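Local coordinates for protein Alpha/beta hydrolase (Legionella pneumophila subsp. pneumophila str. Philadelphia 1, PDB 4EZI) that is of unestablished function but has the alpha/beta-hydrolase fold and probably hydrolyses ester bonds, perhaps those of triacylglycerols, at residues E180-A183 / K184-D188; S140-D143 / M144-A148; G171-S174 / T175-F179; A134-L137 / A138-S141; E327-Y330 / H331-K335. All blocks are in the same frame, centred on the assembly; numbering follows the deposited sequence. Where two conformers were deposited one is given.

Interaction 1 of 5, residues E180-A183 / K184-D188; sequences EMLA and KEYPD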
loop_
_atom_site.group_PDB
_atom_site.type_symbol
_atom_site.label_atom_id
_atom_site.label_comp_id
_atom_site.label_asym_id
_atom_site.label_seq_id
_atom_site.Cartn_x
_atom_site.Cartn_y
_atom_site.Cartn_z
ATOM N N GLU A 180 2.237 -9.810 -8.297
ATOM C CA GLU A 180 1.558 -10.775 -9.123
ATOM C C GLU A 180 1.473 -10.298 -10.564
ATOM O O GLU A 180 1.738 -11.066 -11.505
ATOM C CB GLU A 180 0.163 -11.066 -8.537
ATOM C CG GLU A 180 -0.628 -12.081 -9.304
ATOM C CD GLU A 180 -1.982 -12.323 -8.723
ATOM O OE1 GLU A 180 -2.579 -11.352 -8.204
ATOM O OE2 GLU A 180 -2.468 -13.470 -8.801
HETATM N N MSE A 181 1.071 -9.049 -10.750
HETATM C CA MSE A 181 0.885 -8.496 -12.078
HETATM C C MSE A 181 2.200 -8.289 -12.811
HETATM O O MSE A 181 2.258 -8.479 -14.025
HETATM C CB MSE A 181 0.076 -7.202 -12.013
HETATM C CG MSE A 181 -0.309 -6.641 -13.373
HETATM SE SE MSE A 181 -1.414 -5.049 -13.281
HETATM C CE MSE A 181 -3.126 -5.874 -12.798
ATOM N N LEU A 182 3.246 -7.899 -12.098
ATOM C CA LEU A 182 4.570 -7.825 -12.716
ATOM C C LEU A 182 5.008 -9.193 -13.253
ATOM O O LEU A 182 5.463 -9.314 -14.390
ATOM C CB LEU A 182 5.612 -7.286 -11.736
ATOM C CG LEU A 182 5.582 -5.767 -11.490
ATOM C CD1 LEU A 182 6.556 -5.427 -10.369
ATOM C CD2 LEU A 182 5.892 -4.983 -12.766
ATOM N N ALA A 183 4.840 -10.230 -12.439
ATOM C CA ALA A 183 5.241 -11.574 -12.841
ATOM C C ALA A 183 4.431 -12.038 -14.054
ATOM O O ALA A 183 4.954 -12.707 -14.945
ATOM C CB ALA A 183 5.098 -12.545 -11.673
ATOM N N LYS A 184 3.154 -11.692 -14.096
ATOM C CA LYS A 184 2.275 -12.125 -15.181
ATOM C C LYS A 184 2.486 -11.316 -16.454
ATOM O O LYS A 184 2.642 -11.905 -17.537
ATOM C CB LYS A 184 0.813 -12.034 -14.746
ATOM C CG LYS A 184 -0.198 -12.342 -15.868
ATOM C CD LYS A 184 -1.629 -12.112 -15.401
ATOM C CE LYS A 184 -2.551 -11.814 -16.593
ATOM N NZ LYS A 184 -3.926 -11.358 -16.180
ATOM N N GLU A 185 2.467 -9.987 -16.348
ATOM C CA GLU A 185 2.415 -9.087 -17.507
ATOM C C GLU A 185 3.767 -8.521 -17.921
ATOM O O GLU A 185 3.929 -8.077 -19.063
ATOM C CB GLU A 185 1.425 -7.922 -17.266
ATOM C CG GLU A 185 -0.044 -8.332 -16.983
ATOM C CD GLU A 185 -1.031 -7.142 -16.949
ATOM O OE1 GLU A 185 -0.706 -6.057 -17.493
ATOM O OE2 GLU A 185 -2.139 -7.296 -16.374
ATOM N N TYR A 186 4.721 -8.511 -16.992
ATOM C CA TYR A 186 6.055 -7.982 -17.238
ATOM C C TYR A 186 7.087 -9.000 -16.777
ATOM O O TYR A 186 7.939 -8.702 -15.944
ATOM C CB TYR A 186 6.221 -6.640 -16.516
ATOM C CG TYR A 186 5.193 -5.611 -16.949
ATOM C CD1 TYR A 186 5.414 -4.797 -18.059
ATOM C CD2 TYR A 186 3.975 -5.492 -16.287
ATOM C CE1 TYR A 186 4.453 -3.870 -18.465
ATOM C CE2 TYR A 186 3.016 -4.565 -16.686
ATOM C CZ TYR A 186 3.264 -3.770 -17.772
ATOM O OH TYR A 186 2.301 -2.862 -18.137
ATOM N N PRO A 187 7.027 -10.236 -17.326
ATOM C CA PRO A 187 7.899 -11.316 -16.815
ATOM C C PRO A 187 9.403 -11.085 -16.962
ATOM O O PRO A 187 10.174 -11.676 -16.209
ATOM C CB PRO A 187 7.459 -12.549 -17.621
ATOM C CG PRO A 187 6.862 -11.986 -18.855
ATOM C CD PRO A 187 6.165 -10.722 -18.412
ATOM N N ASP A 188 9.799 -10.201 -17.881
ATOM C CA ASP A 188 11.215 -9.905 -18.132
ATOM C C ASP A 188 11.756 -8.745 -17.299
ATOM O O ASP A 188 12.912 -8.359 -17.464
ATOM C CB ASP A 188 11.448 -9.638 -19.630
ATOM C CG ASP A 188 11.154 -10.860 -20.501
ATOM O OD1 ASP A 188 11.345 -12.006 -20.032
ATOM O OD2 ASP A 188 10.743 -10.664 -21.669
#
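Met181, present in the crystal as selenomethionine, meets Glu185 one turn further along helix 170-185, close to the helix's C-terminal end. From CB the chain runs out with CG anti to the backbone N (chi1 -173°), and CG then passes 3.6 Å from Glu185 OE2. The selenium follows at 3.9 Å from the same Glu185 OE2. A bend at chi3 (-76°) turns the terminal CE, which still lies 4.0 Å from that oxygen, onto Glu135 and Ala138 of the neighbouring helix. A long, flexible apolar chain suits this border position: its stem runs beside a surface carboxylate while its tip packs against the neighbouring helix. Glu185 itself keeps CB 3.4 Å from Met181 O, beside the backbone bond that Glu185 N gives to the same carbonyl.

The next rung closes the helix. Tyr186 N still donates to Leu182 O at 2.8 Å, but the bond is bent and Tyr186 has left helical phi/psi. Pro187 follows with no N-H to continue the ladder, and its CB rests 3.7 Å from Ala183 O. Slanting across, Leu182 CD2 meets the tyrosine ring, 4.0 Å from Tyr186 CD2.

Helix 170-185 is the crossover of a beta-alpha-beta unit between strands 162-168 and 193-197. Here its last turn lies against helix 134-154, with Met181 and Leu182 on Ile142 and the Tyr186 ring edge-to-face with Phe146, while Glu180 OE1 is hydrogen-bonded to His301.

Interaction 2 of 5, residues S140-D143 / M144-A148; sequences SSID and MLFAA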
loop_
_atom_site.group_PDB
_atom_site.type_symbol
_atom_site.label_atom_id
_atom_site.label_comp_id
_atom_site.label_asym_id
_atom_site.label_seq_id
_atom_site.Cartn_x
_atom_site.Cartn_y
_atom_site.Cartn_z
ATOM N N SER A 140 -1.917 0.906 -11.170
ATOM C CA SER A 140 -1.482 2.244 -10.838
ATOM C C SER A 140 -0.071 2.231 -10.237
ATOM O O SER A 140 0.706 3.155 -10.481
ATOM C CB SER A 140 -2.470 2.972 -9.914
ATOM O OG SER A 140 -2.519 2.382 -8.630
ATOM N N SER A 141 0.266 1.188 -9.486
ATOM C CA SER A 141 1.577 1.106 -8.876
ATOM C C SER A 141 2.645 0.734 -9.925
ATOM O O SER A 141 3.748 1.289 -9.920
ATOM C CB SER A 141 1.537 0.099 -7.735
ATOM O OG SER A 141 0.691 0.514 -6.683
ATOM N N ILE A 142 2.320 -0.184 -10.827
ATOM C CA ILE A 142 3.263 -0.535 -11.905
ATOM C C ILE A 142 3.526 0.657 -12.825
ATOM O O ILE A 142 4.667 0.956 -13.191
ATOM C CB ILE A 142 2.769 -1.747 -12.695
ATOM C CG1 ILE A 142 2.820 -2.983 -11.803
ATOM C CG2 ILE A 142 3.594 -1.904 -13.982
ATOM C CD1 ILE A 142 2.161 -4.228 -12.404
ATOM N N ASP A 143 2.454 1.338 -13.204
ATOM C CA ASP A 143 2.606 2.485 -14.108
ATOM C C ASP A 143 3.411 3.619 -13.460
ATOM O O ASP A 143 4.183 4.290 -14.138
ATOM C CB ASP A 143 1.249 2.955 -14.609
ATOM C CG ASP A 143 0.600 1.944 -15.564
ATOM O OD1 ASP A 143 1.335 1.121 -16.152
ATOM O OD2 ASP A 143 -0.645 2.016 -15.738
HETATM N N MSE A 144 3.236 3.811 -12.155
HETATM C CA MSE A 144 4.072 4.762 -11.406
HETATM C C MSE A 144 5.553 4.383 -11.504
HETATM O O MSE A 144 6.405 5.221 -11.741
HETATM C CB MSE A 144 3.624 4.797 -9.943
HETATM C CG MSE A 144 4.521 5.627 -9.042
HETATM SE SE MSE A 144 4.272 7.516 -9.273
HETATM C CE MSE A 144 5.891 8.040 -8.373
ATOM N N LEU A 145 5.854 3.108 -11.329
ATOM C CA LEU A 145 7.222 2.624 -11.399
ATOM C C LEU A 145 7.814 2.912 -12.768
ATOM O O LEU A 145 8.941 3.426 -12.876
ATOM C CB LEU A 145 7.272 1.131 -11.058
ATOM C CG LEU A 145 8.631 0.454 -11.253
ATOM C CD1 LEU A 145 9.709 1.060 -10.355
ATOM C CD2 LEU A 145 8.464 -1.063 -11.043
ATOM N N PHE A 146 7.078 2.590 -13.824
ATOM C CA PHE A 146 7.582 2.836 -15.176
ATOM C C PHE A 146 7.813 4.325 -15.411
ATOM O O PHE A 146 8.815 4.728 -16.012
ATOM C CB PHE A 146 6.636 2.276 -16.234
ATOM C CG PHE A 146 6.534 0.777 -16.235
ATOM C CD1 PHE A 146 7.564 -0.016 -15.776
ATOM C CD2 PHE A 146 5.402 0.159 -16.714
ATOM C CE1 PHE A 146 7.451 -1.403 -15.790
ATOM C CE2 PHE A 146 5.291 -1.210 -16.743
ATOM C CZ PHE A 146 6.306 -1.990 -16.284
ATOM N N ALA A 147 6.872 5.150 -14.961
ATOM C CA ALA A 147 7.027 6.609 -15.105
ATOM C C ALA A 147 8.242 7.123 -14.344
ATOM O O ALA A 147 8.938 8.018 -14.845
ATOM C CB ALA A 147 5.740 7.313 -14.639
ATOM N N ALA A 148 8.505 6.560 -13.173
ATOM C CA ALA A 148 9.663 6.951 -12.404
ATOM C C ALA A 148 10.966 6.581 -13.101
ATOM O O ALA A 148 11.939 7.337 -13.083
ATOM C CB ALA A 148 9.617 6.326 -11.021
#
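Ile142 and Phe146 lie side by side, one turn apart, in the middle of helix 134-154, one of the helices packed against the central sheet of the alpha/beta-hydrolase fold. Isoleucine suits this buried position because its two branches can serve different neighbours. The CG2 methyl, anti to the backbone N while CG1 takes the place beside it (chi1 -68°), comes against the CE2 and CZ side of the phenylalanine ring. The other branch, through CG1, leads to Met178, Met181 and Leu182 of helix 170-185. Phe146 was modelled in two conformers, and the 3.3 Å approach of Ile142 CG2 to Phe146 CE2 is short enough to leave this exact ring position in doubt. In that conformer Ile142 O lies over one face of the ring, set toward its rim, 3.6 Å from Phe146 CG.

Met144, modelled as selenomethionine, belongs to another side of the helix. Its CB sits 3.4 Å from Ser140 O, beside the backbone bond that Met144 N gives to that carbonyl. The chain then bends at chi2 (75°), taking the selenium end away from the preceding turn and onto the sheet, where Ile46, Tyr48, Val114 and Pro116 receive it.

Asp143 is a buried acid with its polar end turned to partners elsewhere: OD2 is hydrogen-bonded to Thr50 OG1 of strand 41-51, and OD1 has a long, weak ion pair with Lys7 NZ. Its backbone stays with the helix, for Asp143 O accepts from Ala147 N at 2.9 Å, and the small Ala147 CB lies 3.4 Å from the same Asp143 O.

Interaction 3 of 5, residues G171-S174 / T175-F179; sequences GGFS and TIVMF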
loop_
_atom_site.group_PDB
_atom_site.type_symbol
_atom_site.label_atom_id
_atom_site.label_comp_id
_atom_site.label_asym_id
_atom_site.label_seq_id
_atom_site.Cartn_x
_atom_site.Cartn_y
_atom_site.Cartn_z
ATOM N N GLY A 171 -1.403 -0.975 1.556
ATOM C CA GLY A 171 -0.218 -1.069 0.726
ATOM C C GLY A 171 0.500 -2.388 0.720
ATOM O O GLY A 171 1.225 -2.672 -0.225
ATOM N N GLY A 172 0.290 -3.176 1.769
ATOM C CA GLY A 172 0.767 -4.558 1.723
ATOM C C GLY A 172 0.005 -5.345 0.677
ATOM O O GLY A 172 0.583 -6.129 -0.070
ATOM N N PHE A 173 -1.311 -5.144 0.643
ATOM C CA PHE A 173 -2.141 -5.715 -0.413
ATOM C C PHE A 173 -1.712 -5.191 -1.790
ATOM O O PHE A 173 -1.529 -5.965 -2.720
ATOM C CB PHE A 173 -3.604 -5.419 -0.075
ATOM C CG PHE A 173 -4.612 -5.923 -1.077
ATOM C CD1 PHE A 173 -5.004 -5.167 -2.160
ATOM C CD2 PHE A 173 -5.213 -7.151 -0.891
ATOM C CE1 PHE A 173 -5.963 -5.620 -3.043
ATOM C CE2 PHE A 173 -6.183 -7.599 -1.761
ATOM C CZ PHE A 173 -6.544 -6.857 -2.848
ATOM N N SER A 174 -1.522 -3.885 -1.916
ATOM C CA SER A 174 -1.074 -3.325 -3.192
ATOM C C SER A 174 0.230 -3.963 -3.645
ATOM O O SER A 174 0.418 -4.221 -4.828
ATOM C CB SER A 174 -0.844 -1.831 -3.036
ATOM O OG SER A 174 -2.017 -1.167 -2.620
ATOM N N THR A 175 1.149 -4.174 -2.706
ATOM C CA THR A 175 2.439 -4.756 -3.015
ATOM C C THR A 175 2.291 -6.173 -3.572
ATOM O O THR A 175 2.929 -6.535 -4.580
ATOM C CB THR A 175 3.331 -4.747 -1.762
ATOM O OG1 THR A 175 3.609 -3.405 -1.392
ATOM C CG2 THR A 175 4.652 -5.481 -1.978
ATOM N N ILE A 176 1.454 -6.985 -2.933
ATOM C CA ILE A 176 1.228 -8.354 -3.396
ATOM C C ILE A 176 0.596 -8.374 -4.792
ATOM O O ILE A 176 1.042 -9.132 -5.661
ATOM C CB ILE A 176 0.369 -9.124 -2.391
ATOM C CG1 ILE A 176 1.173 -9.500 -1.148
ATOM C CG2 ILE A 176 -0.293 -10.374 -3.031
ATOM C CD1 ILE A 176 2.172 -10.705 -1.414
ATOM N N VAL A 177 -0.415 -7.539 -5.034
ATOM C CA VAL A 177 -1.072 -7.546 -6.346
ATOM C C VAL A 177 -0.179 -6.941 -7.442
ATOM O O VAL A 177 -0.187 -7.407 -8.592
ATOM C CB VAL A 177 -2.506 -6.948 -6.312
ATOM C CG1 VAL A 177 -3.374 -7.776 -5.361
ATOM C CG2 VAL A 177 -2.516 -5.455 -5.960
HETATM N N MSE A 178 0.642 -5.958 -7.079
HETATM C CA MSE A 178 1.655 -5.422 -7.984
HETATM C C MSE A 178 2.651 -6.530 -8.369
HETATM O O MSE A 178 2.993 -6.682 -9.541
HETATM C CB MSE A 178 2.386 -4.282 -7.277
HETATM C CG MSE A 178 3.515 -3.686 -8.089
HETATM SE SE MSE A 178 4.440 -2.350 -7.060
HETATM C CE MSE A 178 5.499 -1.689 -8.524
ATOM N N PHE A 179 3.142 -7.247 -7.375
ATOM C CA PHE A 179 4.080 -8.364 -7.597
ATOM C C PHE A 179 3.491 -9.417 -8.550
ATOM O O PHE A 179 4.129 -9.827 -9.527
ATOM C CB PHE A 179 4.376 -8.951 -6.234
ATOM C CG PHE A 179 5.409 -10.067 -6.186
ATOM C CD1 PHE A 179 6.443 -10.224 -7.108
ATOM C CD2 PHE A 179 5.345 -10.942 -5.121
ATOM C CE1 PHE A 179 7.389 -11.238 -6.941
ATOM C CE2 PHE A 179 6.301 -11.928 -4.937
ATOM C CZ PHE A 179 7.311 -12.075 -5.863
#
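The ring of Phe173 carries a methyl of Val177 over one face: Val177 CG1 stands 4.3 Å from the ring centroid, 19° off the normal and displaced toward the rim. This is a CH-pi contact, in which both Phe173 CE1 and Phe173 CZ are 4.1 Å from Val177 CG1. The ring of Phe299 also meets Phe173, its plane turned by about 45°, and side chains of Val132 and Leu137 touch it as well. With CG anti to the backbone N (chi1 179°), the phenylalanine is extended far enough for its outer ring atoms to meet the valine one turn on. The second methyl, Val177 CG2, lies 3.4 Å from Ser174 O.

At the start of the helix the chemistry becomes polar. Gly171 O accepts two hydrogen bonds from one residue, from Thr175 N at 2.9 Å and from Thr175 OG1 at 2.8 Å, the amide standing above the carbonyl plane. The threonine hydroxyl is also hydrogen-bonded to Gln80 NE2, so it ties the helix to strand 74-80. Ser174 OG is likewise engaged, with Tyr118 OH and Glu170 O.

Gly171 ends a GxSxG sequence that fits the nucleophile elbow of the alpha/beta-hydrolase fold, with Ser169 the likely nucleophile. Residues without side chains allow the tight turn from strand to helix there, and the doubly held Gly171 carbonyl probably steadies the first turn after that elbow.

Interaction 4 of 5, residues A134-L137 / A138-S141; sequences AETL and ASSS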
loop_
_atom_site.group_PDB
_atom_site.type_symbol
_atom_site.label_atom_id
_atom_site.label_comp_id
_atom_site.label_asym_id
_atom_site.label_seq_id
_atom_site.Cartn_x
_atom_site.Cartn_y
_atom_site.Cartn_z
ATOM N N ALA A 134 -7.908 -4.688 -6.264
ATOM C CA ALA A 134 -6.671 -5.257 -6.741
ATOM C C ALA A 134 -6.263 -4.759 -8.123
ATOM O O ALA A 134 -5.099 -4.437 -8.350
ATOM C CB ALA A 134 -6.767 -6.779 -6.768
ATOM N N GLU A 135 -7.203 -4.709 -9.061
ATOM C CA GLU A 135 -6.820 -4.428 -10.438
ATOM C C GLU A 135 -6.089 -3.104 -10.585
ATOM O O GLU A 135 -5.048 -3.026 -11.242
ATOM C CB GLU A 135 -8.063 -4.438 -11.308
ATOM C CG GLU A 135 -7.862 -4.082 -12.773
ATOM C CD GLU A 135 -6.874 -4.950 -13.517
ATOM O OE1 GLU A 135 -6.844 -6.185 -13.262
ATOM O OE2 GLU A 135 -6.136 -4.401 -14.391
ATOM N N THR A 136 -6.671 -2.044 -10.020
ATOM C CA THR A 136 -6.119 -0.714 -10.160
ATOM C C THR A 136 -5.032 -0.406 -9.133
ATOM O O THR A 136 -4.159 0.405 -9.430
ATOM C CB THR A 136 -7.180 0.392 -10.196
ATOM O OG1 THR A 136 -8.014 0.295 -9.043
ATOM C CG2 THR A 136 -8.008 0.354 -11.481
ATOM N N LEU A 137 -5.046 -1.002 -7.952
ATOM C CA LEU A 137 -3.886 -0.837 -7.074
ATOM C C LEU A 137 -2.638 -1.388 -7.779
ATOM O O LEU A 137 -1.573 -0.778 -7.777
ATOM C CB LEU A 137 -4.099 -1.502 -5.726
ATOM C CG LEU A 137 -5.042 -0.780 -4.761
ATOM C CD1 LEU A 137 -5.335 -1.624 -3.531
ATOM C CD2 LEU A 137 -4.516 0.616 -4.365
ATOM N N ALA A 138 -2.786 -2.526 -8.448
ATOM C CA ALA A 138 -1.655 -3.138 -9.153
ATOM C C ALA A 138 -1.231 -2.275 -10.344
ATOM O O ALA A 138 -0.052 -1.918 -10.489
ATOM C CB ALA A 138 -2.028 -4.564 -9.612
ATOM N N SER A 139 -2.168 -1.918 -11.215
ATOM C CA SER A 139 -1.785 -1.207 -12.422
ATOM C C SER A 139 -1.289 0.201 -12.117
ATOM O O SER A 139 -0.311 0.659 -12.716
ATOM C CB SER A 139 -2.961 -1.149 -13.426
ATOM O OG SER A 139 -4.123 -0.583 -12.870
ATOM N N SER A 140 -1.917 0.906 -11.170
ATOM C CA SER A 140 -1.482 2.244 -10.838
ATOM C C SER A 140 -0.071 2.231 -10.237
ATOM O O SER A 140 0.706 3.155 -10.481
ATOM C CB SER A 140 -2.470 2.972 -9.914
ATOM O OG SER A 140 -2.519 2.382 -8.630
ATOM N N SER A 141 0.266 1.188 -9.486
ATOM C CA SER A 141 1.577 1.106 -8.876
ATOM C C SER A 141 2.645 0.734 -9.925
ATOM O O SER A 141 3.748 1.289 -9.920
ATOM C CB SER A 141 1.537 0.099 -7.735
ATOM O OG SER A 141 0.691 0.514 -6.683
HETATM O O HOH W 1 -5.982 -1.681 -14.574
#
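Four successive i to i+4 backbone bonds join Ala134-Leu137 to Ala138-Ser141 and build the opening turns of helix 134-154, a sheet-flanking helix of the alpha/beta-hydrolase fold. They run from Ala138 N to Ala134 O, Ser139 N to Glu135 O, Ser140 N to Thr136 O, and Ser141 N to Leu137 O, the last being the longest at 3.2 Å. Serines suit such buried turns because the hydroxyl can return to the helix's own carbonyls. Ser140 OG sits between its backbone N and carbonyl carbon (chi1 67°) and donates to Thr136 O at 2.7 Å. Ser141 OG takes the other route, anti to the carbonyl carbon (chi1 -65°), and donates to Leu137 O at 2.8 Å. Thr136 O and Leu137 O are therefore each gripped twice by a single residue.

Ala138 keeps the helix slim, its CB 3.3 Å from Ala134 O and small enough for Met181 of helix 170-185 to pack on it. The Leu137 side chain packs on Tyr118 and, on helix 170-185, Ser174.

Towards solvent, Ser139 OG lies 3.1 Å from Glu135 O. A water completes the link: it donates to Glu135 OE2 at 2.7 Å and is hydrogen-bonded to Ser139 OG at 2.8 Å.

Interaction 5 of 5, residues E327-Y330 / H331-K335; sequences EMAY and HSFRK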
loop_
_atom_site.group_PDB
_atom_site.type_symbol
_atom_site.label_atom_id
_atom_site.label_comp_id
_atom_site.label_asym_id
_atom_site.label_seq_id
_atom_site.Cartn_x
_atom_site.Cartn_y
_atom_site.Cartn_z
ATOM N N GLU A 327 -0.596 -16.144 7.921
ATOM C CA GLU A 327 -0.167 -17.535 8.076
ATOM C C GLU A 327 -0.704 -18.397 6.937
ATOM O O GLU A 327 0.017 -19.202 6.328
ATOM C CB GLU A 327 -0.585 -18.069 9.442
ATOM C CG GLU A 327 0.174 -17.417 10.570
ATOM C CD GLU A 327 -0.326 -17.754 11.958
ATOM O OE1 GLU A 327 -1.565 -17.853 12.135
ATOM O OE2 GLU A 327 0.525 -17.849 12.875
HETATM N N MSE A 328 -1.967 -18.189 6.594
HETATM C CA MSE A 328 -2.604 -18.878 5.468
HETATM C C MSE A 328 -1.886 -18.562 4.155
HETATM O O MSE A 328 -1.566 -19.451 3.361
HETATM C CB MSE A 328 -4.063 -18.442 5.378
HETATM C CG MSE A 328 -4.774 -18.887 4.121
HETATM SE SE MSE A 328 -6.473 -17.974 4.007
HETATM C CE MSE A 328 -5.801 -16.206 3.513
ATOM N N ALA A 329 -1.594 -17.280 3.917
ATOM C CA ALA A 329 -0.906 -16.863 2.692
ATOM C C ALA A 329 0.494 -17.477 2.630
ATOM O O ALA A 329 0.930 -17.924 1.562
ATOM C CB ALA A 329 -0.824 -15.345 2.615
ATOM N N TYR A 330 1.188 -17.488 3.760
ATOM C CA TYR A 330 2.535 -18.081 3.834
ATOM C C TYR A 330 2.524 -19.537 3.347
ATOM O O TYR A 330 3.298 -19.922 2.454
ATOM C CB TYR A 330 3.046 -18.023 5.259
ATOM C CG TYR A 330 4.299 -18.851 5.481
ATOM C CD1 TYR A 330 5.540 -18.412 5.026
ATOM C CD2 TYR A 330 4.228 -20.063 6.148
ATOM C CE1 TYR A 330 6.696 -19.175 5.225
ATOM C CE2 TYR A 330 5.374 -20.836 6.344
ATOM C CZ TYR A 330 6.600 -20.399 5.881
ATOM O OH TYR A 330 7.744 -21.171 6.099
ATOM N N HIS A 331 1.615 -20.343 3.887
ATOM C CA HIS A 331 1.568 -21.743 3.473
ATOM C C HIS A 331 1.190 -21.874 2.013
ATOM O O HIS A 331 1.698 -22.749 1.318
ATOM C CB HIS A 331 0.646 -22.554 4.369
ATOM C CG HIS A 331 1.153 -22.664 5.767
ATOM N ND1 HIS A 331 2.354 -23.277 6.071
ATOM C CD2 HIS A 331 0.648 -22.221 6.943
ATOM C CE1 HIS A 331 2.559 -23.208 7.373
ATOM N NE2 HIS A 331 1.542 -22.566 7.926
ATOM N N SER A 332 0.307 -21.025 1.532
ATOM C CA SER A 332 -0.054 -21.041 0.131
ATOM C C SER A 332 1.138 -20.737 -0.793
ATOM O O SER A 332 1.385 -21.457 -1.759
ATOM C CB SER A 332 -1.237 -20.092 -0.113
ATOM O OG SER A 332 -1.665 -20.135 -1.457
ATOM N N PHE A 333 1.884 -19.681 -0.484
ATOM C CA PHE A 333 3.020 -19.327 -1.306
ATOM C C PHE A 333 4.140 -20.377 -1.242
ATOM O O PHE A 333 4.867 -20.578 -2.210
ATOM C CB PHE A 333 3.591 -17.980 -0.882
ATOM C CG PHE A 333 2.793 -16.783 -1.360
ATOM C CD1 PHE A 333 2.612 -16.563 -2.717
ATOM C CD2 PHE A 333 2.261 -15.867 -0.454
ATOM C CE1 PHE A 333 1.926 -15.450 -3.176
ATOM C CE2 PHE A 333 1.574 -14.741 -0.927
ATOM C CZ PHE A 333 1.411 -14.531 -2.282
ATOM N N ARG A 334 4.288 -21.010 -0.085
ATOM C CA ARG A 334 5.293 -22.064 0.086
ATOM C C ARG A 334 5.068 -23.274 -0.813
ATOM O O ARG A 334 6.021 -24.032 -1.043
ATOM C CB ARG A 334 5.377 -22.508 1.544
ATOM C CG ARG A 334 6.011 -21.487 2.464
ATOM C CD ARG A 334 7.518 -21.451 2.359
ATOM N NE ARG A 334 8.111 -22.657 2.926
ATOM C CZ ARG A 334 9.416 -22.819 3.130
ATOM N NH1 ARG A 334 10.273 -21.845 2.840
ATOM N NH2 ARG A 334 9.865 -23.955 3.631
ATOM N N LYS A 335 3.856 -23.456 -1.357
ATOM C CA LYS A 335 3.628 -24.520 -2.356
ATOM C C LYS A 335 4.497 -24.311 -3.595
ATOM O O LYS A 335 4.795 -25.263 -4.306
ATOM C CB LYS A 335 2.172 -24.574 -2.820
ATOM C CG LYS A 335 1.138 -24.888 -1.776
ATOM C CD LYS A 335 -0.238 -25.188 -2.413
ATOM C CE LYS A 335 -0.716 -24.174 -3.476
ATOM N NZ LYS A 335 -0.901 -22.786 -2.956
#
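Two aromatic contacts centre on Tyr330. Its edge turns to the face of the adjacent His331 ring in a T-shaped pair, centroids of the two rings 5.1 Å apart and planes at 68°. One turn on, Arg334 CG sits over a face of the phenol in a CH-pi contact, 3.8 Å from the Tyr330 ring centroid. The tyrosine reaches both because its CG is anti to the backbone N (chi1 169°), which carries the ring alongside the next turn. The arginine chain folds along it, guanidinium nearly parallel to the ring, with Tyr330 OH over one face of that group and 3.5 Å from Arg334 NE; Arg334 NH1 makes a weak hydrogen bond to Val340 O.

The backbone bonds are regular helical ones, such as Arg334 N to Tyr330 O at 2.9 Å. Beside them, the buried Phe333 sets CD2 3.2 Å from Ala329 O and packs on strands 310-314 and 340-344, which this helix connects.

Near the C-terminal end of the helix Lys335 N and Lys335 NZ reach Ser332 O from opposite faces of its plane, NZ at 2.9 Å. Lys335 NZ also forms a salt bridge with Asp303, so one ammonium group both satisfies a late helical carbonyl and ties the helix to a loop; its positive charge would probably complement the helix's negative pole.

Interactions 3 and 1 occupy successive turns of helix 170-185, and interactions 4 and 2 do the same on helix 134-154, sharing Ser140 and Ser141. The two helices pack together along these turns, Val177 meeting Ala138 and Ala134. Interactions 2, 3 and 4 are buried, and hydroxyls returning to carbonyls mark the last two; interaction 1 is at the surface, where exposed charged residues and the helix-ending proline appear, whereas the one acid of interaction 2 is buried and hydrogen-bonded. Interaction 5 stands apart on helix 323-334, partly buried, combining aromatic contacts with a lysine salt bridge; it touches interaction 3 through Ile176 and Phe333, while its nearest atoms are about 14 Å from those of interaction 2.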